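Long-range contacts in CocE/NonD family hydrolase (Staphylococcus aureus subsp. aureus COL, PDB 3III), which probably hydrolyses ester or amide bonds, as an alpha/beta-fold hydrolase of the CocE/NonD family: residues Pro61-Phe67 with Val114-Val119; Asn196-Arg200 with Arg251-Leu255; His241-Asp245 with Lys477-Glu481. All blocks are in the same frame, centred on the assembly; numbering follows the deposited sequence.

Interaction 1: Pro61-Phe67 with Val114-Val119; sequences PNKDGKF and VPNDYV
Where strands 67-74 and 119-124 of the alpha/beta-hydrolase sheet begin, Pro61 and Phe67, at the ends of the loop 61-67, close over Val114-Val119. Strand 119-124 lies in the sheet between 53-60 and 67-74, the strands this loop joins, so the loop must bridge its beginning. Pro61 sits in a notch of the lead-in: its CD is 3.9 Å from Val114 CG1 and 4.0 Å from Val119 CG2. Val119 CG2 also reaches Phe67 CB at 3.7 Å, wedging between the two ends of the loop. The Phe67 ring has an apolar neighbour over one face and a carbonyl at its edge: Pro61 CG stands 3.8 Å above the plane, over its centre, and Asp117 O lies 3.5 Å from Phe67 CD1. Tyr118 O, close to the Pro61 ring, is buried and has no polar partner in the model. On the exposed flank, Lys63 starts with CG tucked between its backbone N and carbonyl carbon (chi1 52°) and then runs extended, which carries its amine back across the loop. Lys63 NZ meets Asp117 OD1 at 2.9 Å in a salt bridge, coming from above the carboxylate, 45° out of its plane.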
ATOM      1  N   PRO A  61      -0.312   7.104  30.489  1.00  7.06           N
ATOM      2  CA  PRO A  61      -0.805   6.608  31.742  1.00  7.28           C
ATOM      3  C   PRO A  61      -0.869   7.705  32.806  1.00  7.97           C
ATOM      4  O   PRO A  61      -0.040   8.626  32.850  1.00  6.20           O
ATOM      5  CB  PRO A  61       0.191   5.523  32.103  1.00  7.57           C
ATOM      6  CG  PRO A  61       0.809   5.145  30.848  1.00  8.65           C
ATOM      7  CD  PRO A  61       0.899   6.390  30.075  1.00  5.87           C
ATOM      8  N   ASN A  62      -1.938   7.668  33.593  1.00  9.00           N
ATOM      9  CA  ASN A  62      -2.096   8.575  34.701  1.00  9.67           C
ATOM     10  C   ASN A  62      -1.256   8.104  35.885  1.00  9.95           C
ATOM     11  O   ASN A  62      -1.792   7.682  36.919  1.00  9.56           O
ATOM     12  CB  ASN A  62      -3.599   8.665  35.087  1.00 11.47           C
ATOM     13  CG  ASN A  62      -3.853   9.649  36.160  1.00 14.46           C
ATOM     14  OD1 ASN A  62      -3.061  10.585  36.341  1.00 19.05           O
ATOM     15  ND2 ASN A  62      -4.942   9.448  36.921  1.00 17.68           N
ATOM     16  N   LYS A  63       0.060   8.204  35.722  1.00  9.26           N
ATOM     17  CA  LYS A  63       1.002   7.921  36.748  1.00  8.97           C
ATOM     18  C   LYS A  63       2.337   8.503  36.324  1.00  8.28           C
ATOM     19  O   LYS A  63       2.585   8.748  35.133  1.00  8.05           O
ATOM     20  CB  LYS A  63       1.101   6.404  37.024  1.00  8.93           C
ATOM     21  CG  LYS A  63       1.335   5.556  35.815  1.00  9.58           C
ATOM     22  CD  LYS A  63       1.484   4.067  36.145  1.00  8.71           C
ATOM     23  CE  LYS A  63       1.156   3.208  34.970  1.00  8.09           C
ATOM     24  NZ  LYS A  63       1.661   1.862  35.085  1.00  6.26           N
ATOM     25  N   ASP A  64       3.166   8.774  37.312  1.00  8.26           N
ATOM     26  CA  ASP A  64       4.572   9.118  37.099  1.00 10.06           C
ATOM     27  C   ASP A  64       5.267   7.942  36.412  1.00 10.28           C
ATOM     28  O   ASP A  64       4.845   6.775  36.550  1.00 11.37           O
ATOM     29  CB  ASP A  64       5.301   9.336  38.421  1.00 11.22           C
ATOM     30  CG  ASP A  64       4.839  10.546  39.159  1.00 15.65           C
ATOM     31  OD1 ASP A  64       4.233  11.446  38.556  1.00 20.95           O
ATOM     32  OD2 ASP A  64       5.134  10.611  40.359  1.00 23.54           O
ATOM     33  N   GLY A  65       6.328   8.255  35.680  1.00 10.20           N
ATOM     34  CA  GLY A  65       7.161   7.240  35.103  1.00  8.22           C
ATOM     35  C   GLY A  65       7.494   7.544  33.687  1.00  7.36           C
ATOM     36  O   GLY A  65       6.997   8.511  33.122  1.00  7.25           O
ATOM     37  N   LYS A  66       8.364   6.705  33.139  1.00  6.23           N
ATOM     38  CA  LYS A  66       8.852   6.813  31.770  1.00  6.32           C
ATOM     39  C   LYS A  66       8.403   5.620  30.962  1.00  6.45           C
ATOM     40  O   LYS A  66       8.594   4.477  31.394  1.00  7.86           O
ATOM     41  CB  LYS A  66      10.373   6.894  31.765  1.00  5.84           C
ATOM     42  CG  LYS A  66      10.887   8.234  32.257  1.00 10.47           C
ATOM     43  CD  LYS A  66      12.379   8.286  32.147  1.00 14.37           C
ATOM     44  CE  LYS A  66      12.878   9.710  32.378  1.00 19.10           C
ATOM     45  NZ  LYS A  66      12.573  10.493  31.172  1.00 21.89           N
ATOM     46  N   PHE A  67       7.859   5.864  29.766  1.00  5.28           N
ATOM     47  CA  PHE A  67       7.222   4.822  28.978  1.00  4.82           C
ATOM     48  C   PHE A  67       7.721   4.795  27.566  1.00  5.85           C
ATOM     49  O   PHE A  67       8.143   5.829  27.026  1.00  6.82           O
ATOM     50  CB  PHE A  67       5.694   5.050  28.978  1.00  5.02           C
ATOM     51  CG  PHE A  67       5.105   5.077  30.364  1.00  3.36           C
ATOM     52  CD1 PHE A  67       4.787   3.890  31.033  1.00  5.54           C
ATOM     53  CD2 PHE A  67       4.946   6.271  31.037  1.00  6.48           C
ATOM     54  CE1 PHE A  67       4.284   3.895  32.312  1.00  5.28           C
ATOM     55  CE2 PHE A  67       4.432   6.314  32.321  1.00  4.22           C
ATOM     56  CZ  PHE A  67       4.128   5.118  32.995  1.00  7.52           C
ATOM     57  N   VAL A 114      -2.145   2.377  25.531  1.00  9.13           N
ATOM     58  CA  VAL A 114      -1.928   3.004  26.820  1.00  7.96           C
ATOM     59  C   VAL A 114      -2.173   2.074  28.016  1.00  8.98           C
ATOM     60  O   VAL A 114      -1.398   2.101  28.949  1.00  8.33           O
ATOM     61  CB  VAL A 114      -2.598   4.389  26.955  1.00  9.49           C
ATOM     62  CG1 VAL A 114      -2.310   4.971  28.319  1.00  8.49           C
ATOM     63  CG2 VAL A 114      -2.024   5.319  25.896  1.00  6.46           C
ATOM     64  N   PRO A 115      -3.183   1.216  27.994  1.00  8.70           N
ATOM     65  CA  PRO A 115      -3.347   0.277  29.110  1.00  8.35           C
ATOM     66  C   PRO A 115      -2.213  -0.729  29.193  1.00  8.98           C
ATOM     67  O   PRO A 115      -1.983  -1.313  30.234  1.00  8.99           O
ATOM     68  CB  PRO A 115      -4.642  -0.421  28.803  1.00  6.85           C
ATOM     69  CG  PRO A 115      -5.401   0.597  28.046  1.00 10.03           C
ATOM     70  CD  PRO A 115      -4.392   1.247  27.156  1.00  9.58           C
ATOM     71  N   ASN A 116      -1.499  -0.909  28.105  1.00  7.52           N
ATOM     72  CA  ASN A 116      -0.288  -1.780  28.105  1.00  8.22           C
ATOM     73  C   ASN A 116       0.988  -0.985  28.472  1.00  8.75           C
ATOM     74  O   ASN A 116       2.128  -1.449  28.236  1.00  9.74           O
ATOM     75  CB  ASN A 116      -0.148  -2.457  26.741  1.00  7.78           C
ATOM     76  CG  ASN A 116      -1.114  -3.587  26.540  1.00  9.18           C
ATOM     77  OD1 ASN A 116      -2.023  -3.569  25.675  1.00 11.47           O
ATOM     78  ND2 ASN A 116      -0.954  -4.571  27.333  1.00  3.96           N
ATOM     79  N   ASP A 117       0.814   0.191  29.092  1.00  8.62           N
ATOM     80  CA  ASP A 117       1.918   1.036  29.560  1.00  8.92           C
ATOM     81  C   ASP A 117       2.827   1.485  28.451  1.00  8.20           C
ATOM     82  O   ASP A 117       4.074   1.442  28.580  1.00  9.24           O
ATOM     83  CB  ASP A 117       2.748   0.345  30.666  1.00  8.84           C
ATOM     84  CG  ASP A 117       1.866  -0.064  31.870  1.00 12.79           C
ATOM     85  OD1 ASP A 117       1.305   0.877  32.434  1.00 14.02           O
ATOM     86  OD2 ASP A 117       1.731  -1.281  32.210  1.00 15.31           O
ATOM     87  N   TYR A 118       2.202   1.995  27.404  1.00  6.74           N
ATOM     88  CA  TYR A 118       2.835   2.774  26.349  1.00  7.03           C
ATOM     89  C   TYR A 118       2.240   4.192  26.386  1.00  7.58           C
ATOM     90  O   TYR A 118       1.121   4.417  26.886  1.00  9.95           O
ATOM     91  CB  TYR A 118       2.558   2.226  24.954  1.00  6.37           C
ATOM     92  CG  TYR A 118       3.297   1.011  24.583  1.00  7.96           C
ATOM     93  CD1 TYR A 118       4.460   1.085  23.797  1.00  7.21           C
ATOM     94  CD2 TYR A 118       2.865  -0.254  25.019  1.00  3.33           C
ATOM     95  CE1 TYR A 118       5.156  -0.053  23.464  1.00  7.62           C
ATOM     96  CE2 TYR A 118       3.580  -1.414  24.667  1.00  8.16           C
ATOM     97  CZ  TYR A 118       4.738  -1.290  23.927  1.00 10.18           C
ATOM     98  OH  TYR A 118       5.414  -2.401  23.578  1.00  9.33           O
ATOM     99  N   VAL A 119       2.986   5.137  25.881  1.00  7.28           N
ATOM    100  CA  VAL A 119       2.458   6.456  25.564  1.00  7.76           C
ATOM    101  C   VAL A 119       2.076   6.446  24.060  1.00  8.54           C
ATOM    102  O   VAL A 119       2.730   5.796  23.276  1.00  9.58           O
ATOM    103  CB  VAL A 119       3.473   7.585  25.904  1.00  8.23           C
ATOM    104  CG1 VAL A 119       3.103   8.931  25.215  1.00  7.45           C
ATOM    105  CG2 VAL A 119       3.611   7.751  27.421  1.00  5.72           C
TER

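Interaction 2: Asn196-Arg200 with Arg251-Leu255; sequences NDMYR and RQVPL
Asp197 and Gln252 both hold CG trans to the backbone N (chi1 -176° for Asp197), and Gln252 stays extended beyond it; the side chains cross at a slant and the carboxylate and amide planes stand almost perpendicular (89°). Gln252 NE2 donates to Asp197 OD2 over 2.9 Å, coming from well above the carboxylate plane. The same oxygen takes Arg200 NH1 at 2.8 Å on its syn lone pair, a salt bridge from the N-cap residue into the first turn of helix 198-203. Two donors from different directions thus limit rotation of the carboxylate. The backbones form a single beta bridge at Asp197 and Gln252. Val253 N gives a nearly straight bond (170° at the hydrogen) to Asn196 O at 2.8 Å, and Met198 N reaches Arg251 O at 3.2 Å. Met198, a selenomethionine, runs alongside Arg251, with SE 3.8 Å from NE; the guanidinium bonds to Pro137 O and makes a salt bridge with Glu232. At the other end, Leu255 CD1 packs 3.5 Å from Asn196 OD1, while Asn196 ND2 bonds to Gly277 O; a water lies between Asn196 OD1 and Val253 O. The bridge ties the start of helix 198-203 to the loop after helix 246-249. Around it stand helix 170-179 against Asn196, Val253 and Leu255, helix 213-224 against Met198, and helix 275-284 against Leu255.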
ATOM      1  N   ASN A 196       5.750   4.213  -1.233  1.00  8.89           N
ATOM      2  CA  ASN A 196       6.878   5.098  -1.047  1.00  8.86           C
ATOM      3  C   ASN A 196       7.527   5.642  -2.337  1.00  8.38           C
ATOM      4  O   ASN A 196       8.585   6.215  -2.288  1.00  8.02           O
ATOM      5  CB  ASN A 196       7.884   4.423  -0.134  1.00  8.92           C
ATOM      6  CG  ASN A 196       8.187   3.040  -0.556  1.00  8.31           C
ATOM      7  OD1 ASN A 196       8.674   2.821  -1.640  1.00 12.01           O
ATOM      8  ND2 ASN A 196       7.823   2.064   0.287  1.00  7.72           N
ATOM      9  N   ASP A 197       6.841   5.487  -3.473  1.00  8.36           N
ATOM     10  CA  ASP A 197       7.239   6.038  -4.769  1.00  7.72           C
ATOM     11  C   ASP A 197       5.987   6.524  -5.465  1.00  7.05           C
ATOM     12  O   ASP A 197       5.293   5.770  -6.102  1.00  8.78           O
ATOM     13  CB  ASP A 197       7.968   4.986  -5.603  1.00  6.77           C
ATOM     14  CG  ASP A 197       8.505   5.539  -6.958  1.00 10.14           C
ATOM     15  OD1 ASP A 197       8.065   6.633  -7.423  1.00  9.71           O
ATOM     16  OD2 ASP A 197       9.327   4.796  -7.580  1.00  9.16           O
HETATM   17  N   MSE A 198       5.662   7.790  -5.281  1.00  7.74           N
HETATM   18  CA  MSE A 198       4.382   8.308  -5.726  1.00  7.51           C
HETATM   19  C   MSE A 198       4.193   8.159  -7.213  1.00  8.58           C
HETATM   20  O   MSE A 198       3.084   7.842  -7.652  1.00  9.57           O
HETATM   21  CB  MSE A 198       4.209   9.788  -5.351  1.00  8.21           C
HETATM   22  CG  MSE A 198       3.927   9.987  -3.920  1.00  9.07           C
HETATM   23 SE   MSE A 198       3.643  11.916  -3.481  1.00 21.02          SE
HETATM   24  CE  MSE A 198       1.868  12.123  -4.439  1.00 10.22           C
ATOM     25  N   TYR A 199       5.227   8.439  -8.002  1.00  7.24           N
ATOM     26  CA  TYR A 199       5.076   8.340  -9.441  1.00  8.37           C
ATOM     27  C   TYR A 199       4.630   6.926  -9.905  1.00  8.28           C
ATOM     28  O   TYR A 199       3.820   6.787 -10.792  1.00  8.46           O
ATOM     29  CB  TYR A 199       6.399   8.709 -10.146  1.00  7.84           C
ATOM     30  CG  TYR A 199       6.238   8.677 -11.600  1.00  8.51           C
ATOM     31  CD1 TYR A 199       5.726   9.779 -12.285  1.00 11.22           C
ATOM     32  CD2 TYR A 199       6.542   7.525 -12.323  1.00  6.31           C
ATOM     33  CE1 TYR A 199       5.509   9.719 -13.711  1.00 11.54           C
ATOM     34  CE2 TYR A 199       6.350   7.469 -13.669  1.00  6.44           C
ATOM     35  CZ  TYR A 199       5.843   8.567 -14.376  1.00 10.27           C
ATOM     36  OH  TYR A 199       5.636   8.454 -15.741  1.00  9.34           O
ATOM     37  N   ARG A 200       5.189   5.889  -9.310  1.00  9.15           N
ATOM     38  CA  ARG A 200       4.949   4.535  -9.752  1.00  8.87           C
ATOM     39  C   ARG A 200       3.773   3.911  -9.094  1.00  9.71           C
ATOM     40  O   ARG A 200       3.329   2.843  -9.565  1.00 11.07           O
ATOM     41  CB  ARG A 200       6.177   3.649  -9.530  1.00  9.22           C
ATOM     42  CG  ARG A 200       7.277   3.902 -10.550  1.00  7.22           C
ATOM     43  CD  ARG A 200       8.513   2.968 -10.306  1.00  8.74           C
ATOM     44  NE  ARG A 200       9.544   3.275 -11.294  1.00  7.26           N
ATOM     45  CZ  ARG A 200      10.338   4.327 -11.247  1.00 11.40           C
ATOM     46  NH1 ARG A 200      10.270   5.157 -10.222  1.00 10.35           N
ATOM     47  NH2 ARG A 200      11.207   4.546 -12.231  1.00 11.02           N
ATOM     48  N   ARG A 251      10.037  12.351  -4.604  1.00 11.62           N
ATOM     49  CA  ARG A 251       8.903  11.665  -3.951  1.00 10.96           C
ATOM     50  C   ARG A 251       9.002  10.129  -3.984  1.00 10.31           C
ATOM     51  O   ARG A 251       8.001   9.405  -3.776  1.00 10.00           O
ATOM     52  CB  ARG A 251       7.549  12.116  -4.505  1.00  9.39           C
ATOM     53  CG  ARG A 251       7.346  13.643  -4.623  1.00 11.38           C
ATOM     54  CD  ARG A 251       7.402  14.326  -3.279  1.00  8.06           C
ATOM     55  NE  ARG A 251       6.089  14.675  -2.728  1.00 12.23           N
ATOM     56  CZ  ARG A 251       5.406  15.782  -3.036  1.00 13.07           C
ATOM     57  NH1 ARG A 251       5.885  16.637  -3.966  1.00 12.23           N
ATOM     58  NH2 ARG A 251       4.238  16.030  -2.464  1.00  9.91           N
ATOM     59  N   GLN A 252      10.218   9.675  -4.230  1.00  8.71           N
ATOM     60  CA  GLN A 252      10.607   8.311  -4.101  1.00  8.40           C
ATOM     61  C   GLN A 252      11.527   8.204  -2.887  1.00  8.84           C
ATOM     62  O   GLN A 252      12.630   8.751  -2.866  1.00  7.49           O
ATOM     63  CB  GLN A 252      11.328   7.797  -5.339  1.00  9.05           C
ATOM     64  CG  GLN A 252      11.862   6.358  -5.250  1.00  8.15           C
ATOM     65  CD  GLN A 252      12.741   5.994  -6.404  1.00  9.64           C
ATOM     66  OE1 GLN A 252      13.901   6.366  -6.395  1.00  9.95           O
ATOM     67  NE2 GLN A 252      12.206   5.272  -7.421  1.00  7.56           N
ATOM     68  N   VAL A 253      11.066   7.519  -1.850  1.00  7.95           N
ATOM     69  CA  VAL A 253      11.880   7.408  -0.647  1.00  8.06           C
ATOM     70  C   VAL A 253      13.195   6.649  -0.963  1.00  9.59           C
ATOM     71  O   VAL A 253      13.125   5.566  -1.582  1.00  9.77           O
ATOM     72  CB  VAL A 253      11.116   6.622   0.490  1.00  8.82           C
ATOM     73  CG1 VAL A 253      12.040   6.417   1.746  1.00  7.28           C
ATOM     74  CG2 VAL A 253       9.784   7.326   0.852  1.00  6.57           C
ATOM     75  N   PRO A 254      14.353   7.139  -0.460  1.00 10.27           N
ATOM     76  CA  PRO A 254      15.640   6.390  -0.560  1.00 10.66           C
ATOM     77  C   PRO A 254      15.676   5.290   0.510  1.00 10.84           C
ATOM     78  O   PRO A 254      16.318   5.432   1.553  1.00 11.16           O
ATOM     79  CB  PRO A 254      16.716   7.455  -0.324  1.00 10.99           C
ATOM     80  CG  PRO A 254      16.062   8.467   0.567  1.00 11.24           C
ATOM     81  CD  PRO A 254      14.537   8.442   0.216  1.00 11.37           C
ATOM     82  N   LEU A 255      15.021   4.189   0.188  1.00  8.92           N
ATOM     83  CA  LEU A 255      14.713   3.121   1.139  1.00  9.85           C
ATOM     84  C   LEU A 255      15.948   2.426   1.735  1.00  9.29           C
ATOM     85  O   LEU A 255      15.898   1.978   2.865  1.00  9.08           O
ATOM     86  CB  LEU A 255      13.835   2.081   0.454  1.00  9.08           C
ATOM     87  CG  LEU A 255      12.400   2.534   0.128  1.00  9.13           C
ATOM     88  CD1 LEU A 255      11.752   1.510  -0.769  1.00  7.08           C
ATOM     89  CD2 LEU A 255      11.570   2.711   1.384  1.00  7.29           C
TER
HETATM   90  O   HOH W   1      11.204   4.105  -2.939  1.00 11.38           O

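Interaction 3: His241-Asp245 with Lys477-Glu481; sequences HPLFD and KHETE
Leu243 and Phe244 meet His478 across the contact, near the middle of a short turn that starts at His241. His241 ND1 faces Asp245 OD2 in a hydrogen bond linking the ends of the turn, though its short modelled length, 2.5 Å, is doubtful. After Pro242, Leu243 spreads its methyls over the opposing backbone: CD2 lies 3.4 Å from His478 O, and CD1 lies 3.6 Å from Glu479 O. Leu243 CD2 also touches Glu481 CG at 4.0 Å, while the Glu481 carboxylate bonds onward to His461. Phe244, centre of an inverse gamma turn, supplies the direct polar link, its N donating to His478 O over 2.8 Å in the carbonyl plane. The CB atoms of Phe244 and His478 are 3.6 Å apart. A chi1 of -176° swings the Phe244 ring off the contact and onto Arg200, in a cation-pi interaction. A water, 2.9 Å from each, donates to Phe244 O and Lys477 O. Asp245 closes the turn as N-cap of helix 246-249, its OD1 taking Trp248 N. The contact joins the loop between helices 234-240 and 246-249, in a largely helical insertion between strands 186-192 and 262-267, to the C-terminal beta-rich domain, an interdomain packing consistent with the CocE-like fold.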
ATOM      1  N   HIS A 241       4.050  16.906 -14.805  1.00  6.64           N
ATOM      2  CA  HIS A 241       5.190  15.998 -14.634  1.00  6.83           C
ATOM      3  C   HIS A 241       4.793  14.569 -15.074  1.00  5.93           C
ATOM      4  O   HIS A 241       4.610  13.662 -14.236  1.00  6.01           O
ATOM      5  CB  HIS A 241       5.660  16.018 -13.195  1.00  6.20           C
ATOM      6  CG  HIS A 241       6.230  17.350 -12.760  1.00  6.91           C
ATOM      7  ND1 HIS A 241       7.463  17.792 -13.162  1.00  8.85           N
ATOM      8  CD2 HIS A 241       5.734  18.322 -11.955  1.00  9.71           C
ATOM      9  CE1 HIS A 241       7.703  18.983 -12.640  1.00 10.15           C
ATOM     10  NE2 HIS A 241       6.676  19.325 -11.889  1.00  9.31           N
ATOM     11  N   PRO A 242       4.637  14.367 -16.378  1.00  6.12           N
ATOM     12  CA  PRO A 242       4.168  13.043 -16.865  1.00  5.52           C
ATOM     13  C   PRO A 242       5.235  11.910 -16.805  1.00  5.75           C
ATOM     14  O   PRO A 242       4.922  10.717 -16.980  1.00  7.24           O
ATOM     15  CB  PRO A 242       3.753  13.348 -18.297  1.00  5.25           C
ATOM     16  CG  PRO A 242       4.587  14.491 -18.696  1.00  6.82           C
ATOM     17  CD  PRO A 242       4.618  15.377 -17.458  1.00  6.15           C
ATOM     18  N   LEU A 243       6.473  12.283 -16.556  1.00  5.63           N
ATOM     19  CA  LEU A 243       7.606  11.371 -16.546  1.00  7.37           C
ATOM     20  C   LEU A 243       8.226  11.405 -15.145  1.00  7.69           C
ATOM     21  O   LEU A 243       7.940  12.303 -14.340  1.00  9.12           O
ATOM     22  CB  LEU A 243       8.640  11.780 -17.607  1.00  6.59           C
ATOM     23  CG  LEU A 243       8.223  11.524 -19.061  1.00  9.57           C
ATOM     24  CD1 LEU A 243       9.057  12.374 -19.988  1.00 12.84           C
ATOM     25  CD2 LEU A 243       8.348   9.968 -19.285  1.00  9.98           C
ATOM     26  N   PHE A 244       9.099  10.446 -14.871  1.00  9.06           N
ATOM     27  CA  PHE A 244       9.766  10.321 -13.573  1.00  9.05           C
ATOM     28  C   PHE A 244      10.954  11.276 -13.625  1.00 10.00           C
ATOM     29  O   PHE A 244      12.051  10.882 -13.914  1.00 10.73           O
ATOM     30  CB  PHE A 244      10.203   8.865 -13.334  1.00 10.29           C
ATOM     31  CG  PHE A 244      10.829   8.618 -11.975  1.00  8.24           C
ATOM     32  CD1 PHE A 244      10.111   8.831 -10.817  1.00 11.47           C
ATOM     33  CD2 PHE A 244      12.137   8.136 -11.864  1.00 12.19           C
ATOM     34  CE1 PHE A 244      10.671   8.593  -9.577  1.00 10.71           C
ATOM     35  CE2 PHE A 244      12.706   7.868 -10.615  1.00 13.29           C
ATOM     36  CZ  PHE A 244      11.965   8.129  -9.469  1.00 11.75           C
ATOM     37  N   ASP A 245      10.703  12.552 -13.339  1.00 11.22           N
ATOM     38  CA  ASP A 245      11.697  13.616 -13.516  1.00  9.87           C
ATOM     39  C   ASP A 245      12.225  14.072 -12.137  1.00 10.90           C
ATOM     40  O   ASP A 245      12.016  13.382 -11.148  1.00  8.89           O
ATOM     41  CB  ASP A 245      11.046  14.767 -14.314  1.00 11.13           C
ATOM     42  CG  ASP A 245       9.776  15.331 -13.646  1.00  9.75           C
ATOM     43  OD1 ASP A 245       9.449  14.943 -12.504  1.00 10.12           O
ATOM     44  OD2 ASP A 245       9.080  16.174 -14.281  1.00 10.39           O
ATOM     45  N   LYS A 477      12.250   2.912 -16.496  1.00  6.81           N
ATOM     46  CA  LYS A 477      12.904   4.169 -16.206  1.00  6.92           C
ATOM     47  C   LYS A 477      11.952   5.342 -16.117  1.00  7.53           C
ATOM     48  O   LYS A 477      12.133   6.220 -15.260  1.00  5.84           O
ATOM     49  CB  LYS A 477      13.971   4.484 -17.258  1.00  8.75           C
ATOM     50  CG  LYS A 477      15.136   3.555 -17.257  1.00  9.84           C
ATOM     51  CD  LYS A 477      16.089   4.013 -18.349  1.00 14.84           C
ATOM     52  CE  LYS A 477      17.348   3.213 -18.359  1.00 17.53           C
ATOM     53  NZ  LYS A 477      18.314   3.712 -19.351  1.00 22.79           N
ATOM     54  N   HIS A 478      10.966   5.379 -17.023  1.00  7.24           N
ATOM     55  CA  HIS A 478      10.030   6.511 -17.125  1.00  7.74           C
ATOM     56  C   HIS A 478      10.783   7.820 -17.329  1.00  7.91           C
ATOM     57  O   HIS A 478      10.395   8.874 -16.815  1.00  8.65           O
ATOM     58  CB  HIS A 478       9.093   6.589 -15.897  1.00  7.21           C
ATOM     59  CG  HIS A 478       8.135   5.437 -15.788  1.00  8.06           C
ATOM     60  ND1 HIS A 478       7.100   5.244 -16.669  1.00  5.35           N
ATOM     61  CD2 HIS A 478       8.046   4.431 -14.882  1.00  8.43           C
ATOM     62  CE1 HIS A 478       6.415   4.175 -16.312  1.00  8.75           C
ATOM     63  NE2 HIS A 478       6.981   3.647 -15.242  1.00  6.85           N
ATOM     64  N   GLU A 479      11.865   7.752 -18.097  1.00  8.70           N
ATOM     65  CA  GLU A 479      12.714   8.905 -18.324  1.00  8.77           C
ATOM     66  C   GLU A 479      12.332   9.679 -19.594  1.00  9.07           C
ATOM     67  O   GLU A 479      12.322  10.923 -19.603  1.00  6.91           O
ATOM     68  CB  GLU A 479      14.183   8.469 -18.425  1.00  9.47           C
ATOM     69  CG  GLU A 479      15.179   9.565 -18.651  1.00 12.83           C
ATOM     70  CD  GLU A 479      16.606   9.031 -18.501  1.00 21.13           C
ATOM     71  OE1 GLU A 479      16.921   7.938 -19.018  1.00 24.83           O
ATOM     72  OE2 GLU A 479      17.407   9.659 -17.788  1.00 27.18           O
ATOM     73  N   THR A 480      12.094   8.961 -20.673  1.00  9.27           N
ATOM     74  CA  THR A 480      11.671   9.623 -21.886  1.00 10.98           C
ATOM     75  C   THR A 480      10.594   8.798 -22.578  1.00 10.66           C
ATOM     76  O   THR A 480      10.514   7.589 -22.391  1.00 11.32           O
ATOM     77  CB  THR A 480      12.851   9.849 -22.858  1.00 12.06           C
ATOM     78  OG1 THR A 480      13.553   8.617 -22.998  1.00 13.28           O
ATOM     79  CG2 THR A 480      13.854  11.034 -22.369  1.00 13.49           C
ATOM     80  N   GLU A 481       9.778   9.446 -23.395  1.00 11.44           N
ATOM     81  CA  GLU A 481       8.714   8.741 -24.163  1.00 11.29           C
ATOM     82  C   GLU A 481       9.223   8.237 -25.482  1.00 10.53           C
ATOM     83  O   GLU A 481       9.807   8.958 -26.246  1.00 10.03           O
ATOM     84  CB  GLU A 481       7.455   9.643 -24.364  1.00 11.93           C
ATOM     85  CG  GLU A 481       6.857  10.019 -22.984  1.00 14.80           C
ATOM     86  CD  GLU A 481       5.433  10.541 -22.930  1.00 17.13           C
ATOM     87  OE1 GLU A 481       4.983  11.243 -23.866  1.00 17.36           O
ATOM     88  OE2 GLU A 481       4.789  10.282 -21.866  1.00 16.77           O
TER
HETATM   89  O   HOH W   2      13.577   8.756 -15.200  1.00 19.24           O

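Overall arrangement
From the N terminus, interaction 1 closes first: the chain leaves strand 53-60, forms strand 67-74 and returns before strand 119-124, all in the N-terminal half of the large mixed sheet. Interaction 2 opens at residue 196, after strand 186-192, and closes at 251-255, enclosing a largely helical excursion before strand 262-267. Interaction 3 starts inside that excursion, at 241-245, but finishes far along at 477-481, so the two cross, and it ties the excursion to the C-terminal beta-rich domain. They also touch, through a probable hydrogen bond from Tyr199 OH to Pro242 O. Interaction 1 is remote, its centre about 36 Å from that of interaction 2 and about 49 Å from that of interaction 3.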